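Local structure of fervidolysin (Fervidobacterium pennivorans, 1R6V) at residues I34-N39 with D45-A50; Q76-I81 with V92-K97; Q145-E150 with V391-Q396; P385-V390 with K408-T413. The protein degrades keratin into peptides as a subtilisin-like serine protease, allowing the bacterium to grow on native feathers. The protein carries 1 engineered substitution. All coordinates share one frame; numbering follows the deposited sequence.

Contact 1 (I34-N39 with D45-A50); sequences ILVGYN and DKIVKA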
loop_
_atom_site.group_PDB
_atom_site.type_symbol
_atom_site.label_atom_id
_atom_site.label_comp_id
_atom_site.label_asym_id
_atom_site.label_seq_id
_atom_site.Cartn_x
_atom_site.Cartn_y
_atom_site.Cartn_z
ATOM N N ILE A 34 -0.483 12.355 11.360
ATOM C CA ILE A 34 0.636 11.713 10.673
ATOM C C ILE A 34 0.903 10.336 11.258
ATOM O O ILE A 34 0.666 10.094 12.443
ATOM C CB ILE A 34 1.957 12.531 10.747
ATOM C CG1 ILE A 34 2.325 12.862 12.200
ATOM C CG2 ILE A 34 1.828 13.783 9.902
ATOM C CD1 ILE A 34 3.723 13.577 12.314
ATOM N N LEU A 35 1.352 9.417 10.405
ATOM C CA LEU A 35 1.675 8.061 10.841
ATOM C C LEU A 35 3.182 7.985 10.786
ATOM O O LEU A 35 3.776 8.302 9.761
ATOM C CB LEU A 35 1.074 7.006 9.895
ATOM C CG LEU A 35 -0.419 7.111 9.545
ATOM C CD1 LEU A 35 -0.907 5.751 9.094
ATOM C CD2 LEU A 35 -1.232 7.623 10.692
ATOM N N VAL A 36 3.799 7.584 11.892
ATOM C CA VAL A 36 5.250 7.510 11.959
ATOM C C VAL A 36 5.751 6.086 12.122
ATOM O O VAL A 36 5.440 5.422 13.108
ATOM C CB VAL A 36 5.796 8.373 13.138
ATOM C CG1 VAL A 36 7.326 8.309 13.183
ATOM C CG2 VAL A 36 5.328 9.844 12.964
ATOM N N GLY A 37 6.501 5.621 11.124
ATOM C CA GLY A 37 7.096 4.300 11.164
ATOM C C GLY A 37 8.463 4.558 11.749
ATOM O O GLY A 37 9.221 5.378 11.228
ATOM N N TYR A 38 8.796 3.866 12.827
ATOM C CA TYR A 38 10.064 4.101 13.489
ATOM C C TYR A 38 10.863 2.831 13.656
ATOM O O TYR A 38 10.377 1.727 13.412
ATOM C CB TYR A 38 9.782 4.677 14.886
ATOM C CG TYR A 38 8.989 3.738 15.791
ATOM C CD1 TYR A 38 9.631 2.764 16.558
ATOM C CD2 TYR A 38 7.596 3.817 15.881
ATOM C CE1 TYR A 38 8.910 1.894 17.393
ATOM C CE2 TYR A 38 6.859 2.942 16.719
ATOM C CZ TYR A 38 7.530 1.982 17.472
ATOM O OH TYR A 38 6.826 1.118 18.297
ATOM N N ASN A 39 12.113 3.008 14.056
ATOM C CA ASN A 39 12.943 1.875 14.395
ATOM C C ASN A 39 13.130 2.086 15.894
ATOM O O ASN A 39 12.900 1.180 16.677
ATOM C CB ASN A 39 14.279 1.902 13.661
ATOM C CG ASN A 39 14.159 1.408 12.230
ATOM O OD1 ASN A 39 13.442 0.442 11.950
ATOM N ND2 ASN A 39 14.864 2.062 11.320
ATOM N N ASP A 45 9.414 10.620 19.971
ATOM C CA ASP A 45 9.125 11.688 20.911
ATOM C C ASP A 45 9.674 13.035 20.436
ATOM O O ASP A 45 9.148 14.077 20.813
ATOM C CB ASP A 45 9.661 11.335 22.300
ATOM C CG ASP A 45 8.971 10.109 22.896
ATOM O OD1 ASP A 45 7.779 9.878 22.583
ATOM O OD2 ASP A 45 9.618 9.388 23.687
ATOM N N LYS A 46 10.718 13.012 19.604
ATOM C CA LYS A 46 11.283 14.245 19.064
ATOM C C LYS A 46 10.292 14.851 18.066
ATOM O O LYS A 46 10.198 16.069 17.940
ATOM C CB LYS A 46 12.621 13.976 18.376
ATOM C CG LYS A 46 13.731 13.576 19.332
ATOM C CD LYS A 46 15.024 13.326 18.577
ATOM C CE LYS A 46 16.186 13.025 19.526
ATOM N NZ LYS A 46 17.432 12.753 18.757
ATOM N N ILE A 47 9.555 13.993 17.356
ATOM C CA ILE A 47 8.547 14.460 16.410
ATOM C C ILE A 47 7.333 14.987 17.180
ATOM O O ILE A 47 6.758 16.010 16.813
ATOM C CB ILE A 47 8.078 13.319 15.467
ATOM C CG1 ILE A 47 9.227 12.899 14.554
ATOM C CG2 ILE A 47 6.890 13.782 14.626
ATOM C CD1 ILE A 47 8.920 11.673 13.664
ATOM N N VAL A 48 6.938 14.288 18.244
ATOM C CA VAL A 48 5.783 14.720 19.029
ATOM C C VAL A 48 6.024 16.130 19.563
ATOM O O VAL A 48 5.162 17.003 19.460
ATOM C CB VAL A 48 5.501 13.737 20.202
ATOM C CG1 VAL A 48 4.437 14.307 21.133
ATOM C CG2 VAL A 48 5.017 12.400 19.633
ATOM N N LYS A 49 7.209 16.356 20.104
ATOM C CA LYS A 49 7.527 17.675 20.626
ATOM C C LYS A 49 7.614 18.726 19.521
ATOM O O LYS A 49 7.130 19.848 19.686
ATOM C CB LYS A 49 8.833 17.623 21.407
ATOM C CG LYS A 49 8.764 16.674 22.577
ATOM C CD LYS A 49 10.078 16.615 23.309
ATOM C CE LYS A 49 10.063 15.529 24.364
ATOM N NZ LYS A 49 11.415 15.394 24.981
ATOM N N ALA A 50 8.213 18.367 18.389
ATOM C CA ALA A 50 8.351 19.322 17.292
ATOM C C ALA A 50 7.004 19.800 16.753
ATOM O O ALA A 50 6.857 20.958 16.366
ATOM C CB ALA A 50 9.184 18.714 16.166
#
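Ile47 of helix 41-51 carries this contact alone on its side, meeting Ile34 and Val36 of strand 33-38 with two different methyl groups. Its extended branch does the reaching: with chi2 at 174° the ethyl arm runs straight out from CB, and CD1 at its tip meets Val36 CG1 at 3.8 Å. The two side chains point at one another tip to tip. Val36 CG2 also lies near, 4.1 Å from Ile47 CD1, which puts that single methyl in front of both prongs of the valine fork. The short branch serves the other partner, Ile47 CG2 lying 3.9 Å from Ile34 CD1. Ile34 holds CG1 between its backbone N and carbonyl carbon (chi1 54°) and is extended beyond it, and this torsion lifts CD1 off the strand toward the helix; the two isoleucines pass each other at a slant. The interaction is purely apolar, 105 Å² of buried surface in all, and the nearest CA atoms across the contact, those of Val36 and Ile47, are still 8.9 Å apart. Ile34 and Val36 alternate along the strand and so face the helix, whereas Leu35 between them touches Asp246 and Asp247 of helix 246-258. Strand 33-38 runs between strands 64-68 and 89-93 in the four-stranded propeptide sheet, with helix 41-51 lying over one face, where Val48 packs on Ile67 of strand 64-68.

Contact 2 (Q76-I81 with V92-K97); sequences QAYDKI and VEPSYK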
loop_
_atom_site.group_PDB
_atom_site.type_symbol
_atom_site.label_atom_id
_atom_site.label_comp_id
_atom_site.label_asym_id
_atom_site.label_seq_id
_atom_site.Cartn_x
_atom_site.Cartn_y
_atom_site.Cartn_z
ATOM N N GLN A 76 2.442 21.361 7.291
ATOM C CA GLN A 76 3.136 22.117 8.322
ATOM C C GLN A 76 3.923 21.181 9.244
ATOM O O GLN A 76 5.010 21.528 9.718
ATOM C CB GLN A 76 2.128 22.935 9.133
ATOM C CG GLN A 76 1.430 24.012 8.326
ATOM C CD GLN A 76 0.408 24.767 9.148
ATOM O OE1 GLN A 76 -0.304 24.179 9.957
ATOM N NE2 GLN A 76 0.322 26.076 8.934
ATOM N N ALA A 77 3.378 19.993 9.512
ATOM C CA ALA A 77 4.085 19.030 10.360
ATOM C C ALA A 77 5.360 18.588 9.641
ATOM O O ALA A 77 6.417 18.420 10.255
ATOM C CB ALA A 77 3.186 17.802 10.661
ATOM N N TYR A 78 5.260 18.374 8.334
ATOM C CA TYR A 78 6.445 17.998 7.571
ATOM C C TYR A 78 7.502 19.113 7.714
ATOM O O TYR A 78 8.684 18.834 7.884
ATOM C CB TYR A 78 6.107 17.842 6.089
ATOM C CG TYR A 78 5.493 16.526 5.671
ATOM C CD1 TYR A 78 4.881 15.674 6.598
ATOM C CD2 TYR A 78 5.516 16.142 4.336
ATOM C CE1 TYR A 78 4.304 14.453 6.187
ATOM C CE2 TYR A 78 4.945 14.936 3.914
ATOM C CZ TYR A 78 4.344 14.094 4.841
ATOM O OH TYR A 78 3.802 12.882 4.411
ATOM N N ASP A 79 7.075 20.369 7.642
ATOM C CA ASP A 79 8.033 21.466 7.762
ATOM C C ASP A 79 8.744 21.458 9.106
ATOM O O ASP A 79 9.916 21.822 9.189
ATOM C CB ASP A 79 7.352 22.824 7.557
ATOM C CG ASP A 79 6.919 23.053 6.116
ATOM O OD1 ASP A 79 7.581 22.535 5.187
ATOM O OD2 ASP A 79 5.921 23.770 5.908
ATOM N N LYS A 80 8.041 21.050 10.161
ATOM C CA LYS A 80 8.631 20.993 11.499
ATOM C C LYS A 80 9.550 19.793 11.699
ATOM O O LYS A 80 10.382 19.784 12.602
ATOM C CB LYS A 80 7.532 20.915 12.562
ATOM C CG LYS A 80 6.754 22.198 12.780
ATOM C CD LYS A 80 7.528 23.140 13.677
ATOM C CE LYS A 80 6.668 24.316 14.090
ATOM N NZ LYS A 80 7.278 25.069 15.224
ATOM N N ILE A 81 9.385 18.779 10.853
ATOM C CA ILE A 81 10.136 17.540 10.955
ATOM C C ILE A 81 11.330 17.412 10.014
ATOM O O ILE A 81 12.364 16.865 10.391
ATOM C CB ILE A 81 9.202 16.325 10.662
ATOM C CG1 ILE A 81 8.025 16.301 11.649
ATOM C CG2 ILE A 81 9.997 15.017 10.750
ATOM C CD1 ILE A 81 6.921 15.296 11.268
ATOM N N VAL A 92 7.421 9.018 7.602
ATOM C CA VAL A 92 6.351 9.836 8.158
ATOM C C VAL A 92 5.394 10.009 7.001
ATOM O O VAL A 92 5.798 10.507 5.960
ATOM C CB VAL A 92 6.835 11.233 8.585
ATOM C CG1 VAL A 92 5.650 12.016 9.174
ATOM C CG2 VAL A 92 7.943 11.106 9.623
ATOM N N GLU A 93 4.137 9.608 7.162
ATOM C CA GLU A 93 3.186 9.739 6.057
ATOM C C GLU A 93 1.790 10.051 6.589
ATOM O O GLU A 93 1.528 9.880 7.769
ATOM C CB GLU A 93 3.137 8.409 5.292
ATOM C CG GLU A 93 2.603 7.265 6.146
ATOM C CD GLU A 93 2.647 5.910 5.448
ATOM O OE1 GLU A 93 2.245 4.921 6.086
ATOM O OE2 GLU A 93 3.079 5.835 4.275
ATOM N N PRO A 94 0.877 10.523 5.725
ATOM C CA PRO A 94 -0.474 10.799 6.221
ATOM C C PRO A 94 -1.281 9.491 6.110
ATOM O O PRO A 94 -0.767 8.474 5.626
ATOM C CB PRO A 94 -0.996 11.835 5.226
ATOM C CG PRO A 94 -0.391 11.358 3.943
ATOM C CD PRO A 94 1.048 11.026 4.345
ATOM N N SER A 95 -2.522 9.510 6.582
ATOM C CA SER A 95 -3.408 8.367 6.406
ATOM C C SER A 95 -4.083 8.791 5.109
ATOM O O SER A 95 -4.577 9.925 5.000
ATOM C CB SER A 95 -4.452 8.283 7.518
ATOM O OG SER A 95 -5.488 7.378 7.173
ATOM N N TYR A 96 -4.098 7.920 4.116
ATOM C CA TYR A 96 -4.698 8.279 2.844
ATOM C C TYR A 96 -6.197 8.013 2.754
ATOM O O TYR A 96 -6.753 7.244 3.532
ATOM C CB TYR A 96 -3.970 7.559 1.716
ATOM C CG TYR A 96 -2.540 8.032 1.560
ATOM C CD1 TYR A 96 -1.491 7.350 2.177
ATOM C CD2 TYR A 96 -2.238 9.172 0.813
ATOM C CE1 TYR A 96 -0.169 7.792 2.051
ATOM C CE2 TYR A 96 -0.909 9.621 0.680
ATOM C CZ TYR A 96 0.110 8.921 1.305
ATOM O OH TYR A 96 1.417 9.339 1.203
ATOM N N LYS A 97 -6.849 8.666 1.795
ATOM C CA LYS A 97 -8.277 8.480 1.605
ATOM C C LYS A 97 -8.546 7.097 1.010
ATOM O O LYS A 97 -7.827 6.654 0.108
ATOM C CB LYS A 97 -8.830 9.549 0.649
ATOM C CG LYS A 97 -8.717 10.984 1.148
ATOM C CD LYS A 97 -9.651 11.264 2.318
ATOM C CE LYS A 97 -9.597 12.721 2.732
ATOM N NZ LYS A 97 -9.865 13.624 1.580
#
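A first torsion of -82° sets Tyr78 CG anti to its own carbonyl carbon and swings the ring out from helix 74-81, while Val92 turns CG1 anti to its backbone N (chi1 -179°) to receive it. The setting is the second helix of a ferredoxin-like βαββαβ propeptide fold, packed on the antiparallel sheet at its edge strand 89-93; the strand order 2-3-1-4 is the evidence. Val92 CG1 is the shared apolar point: Tyr78 CE1 lies 4.1 Å from it and Ile81 CD1 also 4.1 Å. The ring and the valine slide past each other in opposite directions, so the phenol end travels beyond Val92 toward Pro94, whose ring it crosses at about a right angle. Near Val92 O the hydroxyl makes no hydrogen bond, the Tyr78 OH to Val92 O distance being 3.5 Å; its polar partner is Gly22 O. A phenylalanine here would probably keep much of the ring packing but leave Gly22 O without this hydroxyl mate. Glu93, whose CB points away from the helix, gives its carboxylate to Thr276 OG1 and Tyr275 N, joining the propeptide to the start of helix 275-286. Pro94 does double duty: its CG sits 3.6 Å above one face of the Tyr96 ring, toward the rim, and its CD lies 3.3 Å from Tyr78 OH.

Contact 3 (Q145-E150 with V391-Q396); sequences QQLWEE and VAVLLQ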
loop_
_atom_site.group_PDB
_atom_site.type_symbol
_atom_site.label_atom_id
_atom_site.label_comp_id
_atom_site.label_asym_id
_atom_site.label_seq_id
_atom_site.Cartn_x
_atom_site.Cartn_y
_atom_site.Cartn_z
ATOM N N GLN A 145 -22.720 -30.786 -1.562
ATOM C CA GLN A 145 -22.790 -31.222 -0.174
ATOM C C GLN A 145 -21.730 -32.287 0.075
ATOM O O GLN A 145 -21.128 -32.339 1.146
ATOM C CB GLN A 145 -24.186 -31.757 0.158
ATOM C CG GLN A 145 -25.257 -30.666 0.159
ATOM C CD GLN A 145 -26.530 -31.090 0.873
ATOM O OE1 GLN A 145 -26.522 -31.332 2.079
ATOM N NE2 GLN A 145 -27.628 -31.178 0.131
ATOM N N GLN A 146 -21.483 -33.124 -0.924
ATOM C CA GLN A 146 -20.479 -34.164 -0.783
ATOM C C GLN A 146 -19.115 -33.535 -0.529
ATOM O O GLN A 146 -18.339 -34.022 0.302
ATOM C CB GLN A 146 -20.432 -35.022 -2.046
ATOM C CG GLN A 146 -19.583 -36.271 -1.906
ATOM C CD GLN A 146 -19.689 -37.178 -3.117
ATOM O OE1 GLN A 146 -20.791 -37.542 -3.535
ATOM N NE2 GLN A 146 -18.543 -37.550 -3.688
ATOM N N LEU A 147 -18.824 -32.446 -1.235
ATOM C CA LEU A 147 -17.546 -31.767 -1.065
ATOM C C LEU A 147 -17.397 -31.265 0.366
ATOM O O LEU A 147 -16.321 -31.375 0.946
ATOM C CB LEU A 147 -17.410 -30.603 -2.054
ATOM C CG LEU A 147 -16.086 -29.829 -2.077
ATOM C CD1 LEU A 147 -15.848 -29.266 -3.477
ATOM C CD2 LEU A 147 -16.118 -28.697 -1.036
ATOM N N TRP A 148 -18.468 -30.713 0.937
ATOM C CA TRP A 148 -18.400 -30.222 2.311
ATOM C C TRP A 148 -18.132 -31.338 3.302
ATOM O O TRP A 148 -17.633 -31.091 4.401
ATOM C CB TRP A 148 -19.685 -29.503 2.719
ATOM C CG TRP A 148 -19.817 -28.146 2.133
ATOM C CD1 TRP A 148 -18.805 -27.258 1.857
ATOM C CD2 TRP A 148 -21.041 -27.481 1.799
ATOM N NE1 TRP A 148 -19.336 -26.081 1.371
ATOM C CE2 TRP A 148 -20.698 -26.191 1.327
ATOM C CE3 TRP A 148 -22.393 -27.852 1.853
ATOM C CZ2 TRP A 148 -21.672 -25.264 0.909
ATOM C CZ3 TRP A 148 -23.365 -26.924 1.436
ATOM C CH2 TRP A 148 -22.991 -25.647 0.971
ATOM N N GLU A 149 -18.467 -32.568 2.924
ATOM C CA GLU A 149 -18.212 -33.695 3.811
ATOM C C GLU A 149 -16.714 -33.886 3.991
ATOM O O GLU A 149 -16.259 -34.384 5.027
ATOM C CB GLU A 149 -18.828 -34.978 3.259
ATOM C CG GLU A 149 -20.339 -34.946 3.164
ATOM C CD GLU A 149 -20.914 -36.331 2.987
ATOM O OE1 GLU A 149 -20.803 -37.132 3.940
ATOM O OE2 GLU A 149 -21.465 -36.627 1.903
ATOM N N GLU A 150 -15.940 -33.496 2.984
ATOM C CA GLU A 150 -14.486 -33.623 3.073
ATOM C C GLU A 150 -13.876 -32.399 3.763
ATOM O O GLU A 150 -13.016 -32.527 4.639
ATOM C CB GLU A 150 -13.861 -33.806 1.678
ATOM C CG GLU A 150 -12.336 -33.665 1.679
ATOM C CD GLU A 150 -11.684 -33.917 0.333
ATOM O OE1 GLU A 150 -12.359 -33.822 -0.712
ATOM O OE2 GLU A 150 -10.469 -34.196 0.317
ATOM N N VAL A 391 -10.763 -20.235 0.000
ATOM C CA VAL A 391 -9.514 -20.308 0.764
ATOM C C VAL A 391 -9.743 -20.947 2.140
ATOM O O VAL A 391 -8.936 -21.761 2.611
ATOM C CB VAL A 391 -8.883 -18.887 0.957
ATOM C CG1 VAL A 391 -7.652 -18.955 1.899
ATOM C CG2 VAL A 391 -8.439 -18.336 -0.398
ATOM N N ALA A 392 -10.826 -20.562 2.813
ATOM C CA ALA A 392 -11.102 -21.128 4.127
ATOM C C ALA A 392 -11.264 -22.648 4.067
ATOM O O ALA A 392 -10.781 -23.355 4.954
ATOM C CB ALA A 392 -12.355 -20.480 4.735
ATOM N N VAL A 393 -11.950 -23.142 3.041
ATOM C CA VAL A 393 -12.137 -24.592 2.879
ATOM C C VAL A 393 -10.770 -25.247 2.614
ATOM O O VAL A 393 -10.426 -26.277 3.207
ATOM C CB VAL A 393 -13.161 -24.898 1.721
ATOM C CG1 VAL A 393 -13.299 -26.420 1.501
ATOM C CG2 VAL A 393 -14.541 -24.336 2.107
ATOM N N LEU A 394 -9.962 -24.628 1.758
ATOM C CA LEU A 394 -8.638 -25.170 1.456
ATOM C C LEU A 394 -7.724 -25.219 2.670
ATOM O O LEU A 394 -6.931 -26.155 2.811
ATOM C CB LEU A 394 -7.946 -24.351 0.364
ATOM C CG LEU A 394 -8.630 -24.346 -1.010
ATOM C CD1 LEU A 394 -7.886 -23.409 -1.949
ATOM C CD2 LEU A 394 -8.643 -25.767 -1.595
ATOM N N LEU A 395 -7.820 -24.219 3.541
ATOM C CA LEU A 395 -6.949 -24.188 4.714
ATOM C C LEU A 395 -7.271 -25.315 5.675
ATOM O O LEU A 395 -6.432 -25.684 6.495
ATOM C CB LEU A 395 -7.025 -22.823 5.403
ATOM C CG LEU A 395 -6.309 -21.734 4.584
ATOM C CD1 LEU A 395 -6.569 -20.381 5.204
ATOM C CD2 LEU A 395 -4.800 -22.032 4.518
ATOM N N GLN A 396 -8.482 -25.859 5.589
ATOM C CA GLN A 396 -8.826 -26.992 6.443
ATOM C C GLN A 396 -8.096 -28.219 5.912
ATOM O O GLN A 396 -7.520 -28.998 6.679
ATOM C CB GLN A 396 -10.325 -27.293 6.425
ATOM C CG GLN A 396 -10.665 -28.552 7.229
ATOM C CD GLN A 396 -12.134 -28.895 7.182
ATOM O OE1 GLN A 396 -12.964 -28.060 6.823
ATOM N NE2 GLN A 396 -12.469 -30.126 7.553
#
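This is a light, partly buried helix-to-helix contact at the periphery of the peptidase S8 domain, in which Leu147 and Glu150 of the short helix 145-150 meet Val393 and Gln396 of helix 380-397, the helix that carries Ser381 near its start. Only 109 Å² is buried, and the apolar part rests on one pair: Leu147 CD2 stands 4.4 Å from Val393 CG1. Leu147 has CG anti to its backbone N (chi1 -176°), a torsion that brings the branched end closer to the second helix than the direction of its CB alone would suggest. One turn further on, a polar side chain comes near without bonding. Gln396 is fully extended (chi1 175°, chi2 -178°) and carries its amide across toward the Glu150 carbonyl, where NE2 comes to 3.8 Å from Glu150 O, too far for a hydrogen bond. The other end of that amide is firmly used: OE1 accepts from the backbone N of Ser152, Gly153 and Thr154, which should fix the rotation of the group and ties helix 380-397 to residues 152-154. Glu150 itself forms a salt bridge to Lys397 through OE2. Around this pair, Leu147 and Glu150 also pack on helix 433-438, Trp148 turns to Val143 and Pro222 in loops, and another side of helix 380-397 rests on helix 403-413 through Leu394 and Leu395.

Contact 4 (P385-V390 with K408-T413); sequences PHVTGV and KLLENT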
loop_
_atom_site.group_PDB
_atom_site.type_symbol
_atom_site.label_atom_id
_atom_site.label_comp_id
_atom_site.label_asym_id
_atom_site.label_seq_id
_atom_site.Cartn_x
_atom_site.Cartn_y
_atom_site.Cartn_z
ATOM N N PRO A 385 -15.699 -12.492 -1.640
ATOM C CA PRO A 385 -16.090 -13.431 -0.587
ATOM C C PRO A 385 -16.176 -14.879 -1.058
ATOM O O PRO A 385 -16.006 -15.803 -0.261
ATOM C CB PRO A 385 -17.440 -12.898 -0.097
ATOM C CG PRO A 385 -17.874 -11.928 -1.147
ATOM C CD PRO A 385 -16.617 -11.336 -1.683
ATOM N N HIS A 386 -16.439 -15.092 -2.341
ATOM C CA HIS A 386 -16.485 -16.475 -2.821
ATOM C C HIS A 386 -15.077 -17.041 -2.727
ATOM O O HIS A 386 -14.893 -18.197 -2.343
ATOM C CB HIS A 386 -16.959 -16.543 -4.267
ATOM C CG HIS A 386 -18.427 -16.308 -4.429
ATOM N ND1 HIS A 386 -19.356 -17.333 -4.436
ATOM C CD2 HIS A 386 -19.138 -15.162 -4.541
ATOM C CE1 HIS A 386 -20.569 -16.823 -4.542
ATOM N NE2 HIS A 386 -20.464 -15.503 -4.605
ATOM N N VAL A 387 -14.083 -16.236 -3.099
ATOM C CA VAL A 387 -12.699 -16.693 -3.038
ATOM C C VAL A 387 -12.254 -16.839 -1.580
ATOM O O VAL A 387 -11.579 -17.801 -1.229
ATOM C CB VAL A 387 -11.752 -15.728 -3.786
ATOM C CG1 VAL A 387 -10.288 -16.118 -3.533
ATOM C CG2 VAL A 387 -12.039 -15.793 -5.281
ATOM N N THR A 388 -12.631 -15.898 -0.726
ATOM C CA THR A 388 -12.252 -16.019 0.681
ATOM C C THR A 388 -12.825 -17.319 1.249
ATOM O O THR A 388 -12.169 -18.024 2.033
ATOM C CB THR A 388 -12.746 -14.788 1.488
ATOM O OG1 THR A 388 -12.036 -13.630 1.029
ATOM C CG2 THR A 388 -12.474 -14.945 2.974
ATOM N N GLY A 389 -14.045 -17.655 0.837
ATOM C CA GLY A 389 -14.669 -18.890 1.288
ATOM C C GLY A 389 -13.922 -20.118 0.774
ATOM O O GLY A 389 -13.733 -21.103 1.490
ATOM N N VAL A 390 -13.498 -20.071 -0.483
ATOM C CA VAL A 390 -12.756 -21.183 -1.049
ATOM C C VAL A 390 -11.446 -21.346 -0.274
ATOM O O VAL A 390 -11.054 -22.456 0.061
ATOM C CB VAL A 390 -12.462 -20.956 -2.550
ATOM C CG1 VAL A 390 -11.449 -21.993 -3.061
ATOM C CG2 VAL A 390 -13.766 -21.089 -3.350
ATOM N N LYS A 408 -1.395 -20.015 -5.715
ATOM C CA LYS A 408 -1.075 -20.801 -6.905
ATOM C C LYS A 408 -2.028 -21.956 -7.121
ATOM O O LYS A 408 -2.283 -22.338 -8.260
ATOM C CB LYS A 408 0.365 -21.331 -6.855
ATOM C CG LYS A 408 1.441 -20.245 -6.927
ATOM C CD LYS A 408 1.262 -19.269 -8.115
ATOM C CE LYS A 408 1.073 -19.976 -9.444
ATOM N NZ LYS A 408 0.942 -18.967 -10.555
ATOM N N LEU A 409 -2.545 -22.534 -6.044
ATOM C CA LEU A 409 -3.478 -23.648 -6.183
ATOM C C LEU A 409 -4.725 -23.131 -6.884
ATOM O O LEU A 409 -5.256 -23.768 -7.796
ATOM C CB LEU A 409 -3.846 -24.219 -4.814
ATOM C CG LEU A 409 -4.857 -25.380 -4.816
ATOM C CD1 LEU A 409 -4.438 -26.503 -5.803
ATOM C CD2 LEU A 409 -4.960 -25.930 -3.410
ATOM N N LEU A 410 -5.197 -21.962 -6.459
ATOM C CA LEU A 410 -6.374 -21.381 -7.094
ATOM C C LEU A 410 -6.157 -21.095 -8.574
ATOM O O LEU A 410 -7.030 -21.367 -9.400
ATOM C CB LEU A 410 -6.764 -20.067 -6.412
ATOM C CG LEU A 410 -7.212 -20.162 -4.960
ATOM C CD1 LEU A 410 -7.559 -18.770 -4.491
ATOM C CD2 LEU A 410 -8.365 -21.092 -4.808
ATOM N N GLU A 411 -5.004 -20.520 -8.910
ATOM C CA GLU A 411 -4.707 -20.170 -10.288
ATOM C C GLU A 411 -4.489 -21.408 -11.151
ATOM O O GLU A 411 -4.929 -21.445 -12.299
ATOM C CB GLU A 411 -3.489 -19.250 -10.337
ATOM C CG GLU A 411 -3.767 -17.871 -9.704
ATOM C CD GLU A 411 -2.530 -17.010 -9.553
ATOM O OE1 GLU A 411 -1.425 -17.447 -9.951
ATOM O OE2 GLU A 411 -2.669 -15.883 -9.022
ATOM N N ASN A 412 -3.843 -22.424 -10.586
ATOM C CA ASN A 412 -3.589 -23.655 -11.326
ATOM C C ASN A 412 -4.845 -24.473 -11.602
ATOM O O ASN A 412 -4.858 -25.277 -12.541
ATOM C CB ASN A 412 -2.584 -24.542 -10.578
ATOM C CG ASN A 412 -1.188 -23.952 -10.550
ATOM O OD1 ASN A 412 -0.869 -23.041 -11.314
ATOM N ND2 ASN A 412 -0.342 -24.483 -9.673
ATOM N N THR A 413 -5.899 -24.267 -10.816
ATOM C CA THR A 413 -7.126 -25.040 -10.993
ATOM C C THR A 413 -8.325 -24.259 -11.503
ATOM O O THR A 413 -9.428 -24.815 -11.633
ATOM C CB THR A 413 -7.533 -25.762 -9.675
ATOM O OG1 THR A 413 -7.687 -24.801 -8.615
ATOM C CG2 THR A 413 -6.478 -26.779 -9.274
#
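Apolar packing is what joins the two helices, and Leu410 supplies it from helix 403-413 with both ends of its fork. Leu410 CD2 meets Val390 CG1 at 3.7 Å, the two side chains sliding past each other in opposite directions, and Leu410 CD1 meets Val387 CG1 at 3.9 Å, where the chains cross at a slant. The valines are three residues apart, about one helical turn, so a single leucine spans both; its chi1 of -64° keeps CG anti to the carbonyl carbon and opens the fork toward them. Val387 also touches Val340 of strand 338-343, its side chain about 12 Å from that of Ser381, the probable charge-relay serine, and Val390 touches Leu433. No polar bond joins the two segments; the strongest polar links of 408-413 run along its own helix. Lys408 NZ makes a 2.9 Å salt bridge to Glu411 OE1, met almost in line with its C-O bond, while Glu411 OE2 pairs with Arg407, just before the segment. Thr413 OG1 gives a 2.8 Å hydrogen bond to Leu409 O, approached at a C=O...OG1 angle of 142°, with the donor 29° off the carbonyl plane. With only methyl groups meeting between the two segments, their fit probably rests on shape and burial.

How the contacts relate
From the N terminus, contact 1 closes a very short loop between strand 33-38 and its following helix, and contact 2 opens only afterwards, closing a second loop between helix 74-81 and strand 89-93. The two are in series but touch: Ile81 CD1 reaches Ile47 CG2 at 3.7 Å, and Leu35 N probably hydrogen-bonds Glu93 O at 2.7 Å, so both helices and two adjacent strands form one propeptide core. Contacts 3 and 4 cross along the chain, sharing helix 380-397; Leu394 CD1 packs 3.7 Å from Leu410 CD2. Contact 3 spans most of the protease domain, contact 4 the short connection between successive helices 380-397 and 403-413. The two pairs lie on opposite sides of the chain's centre.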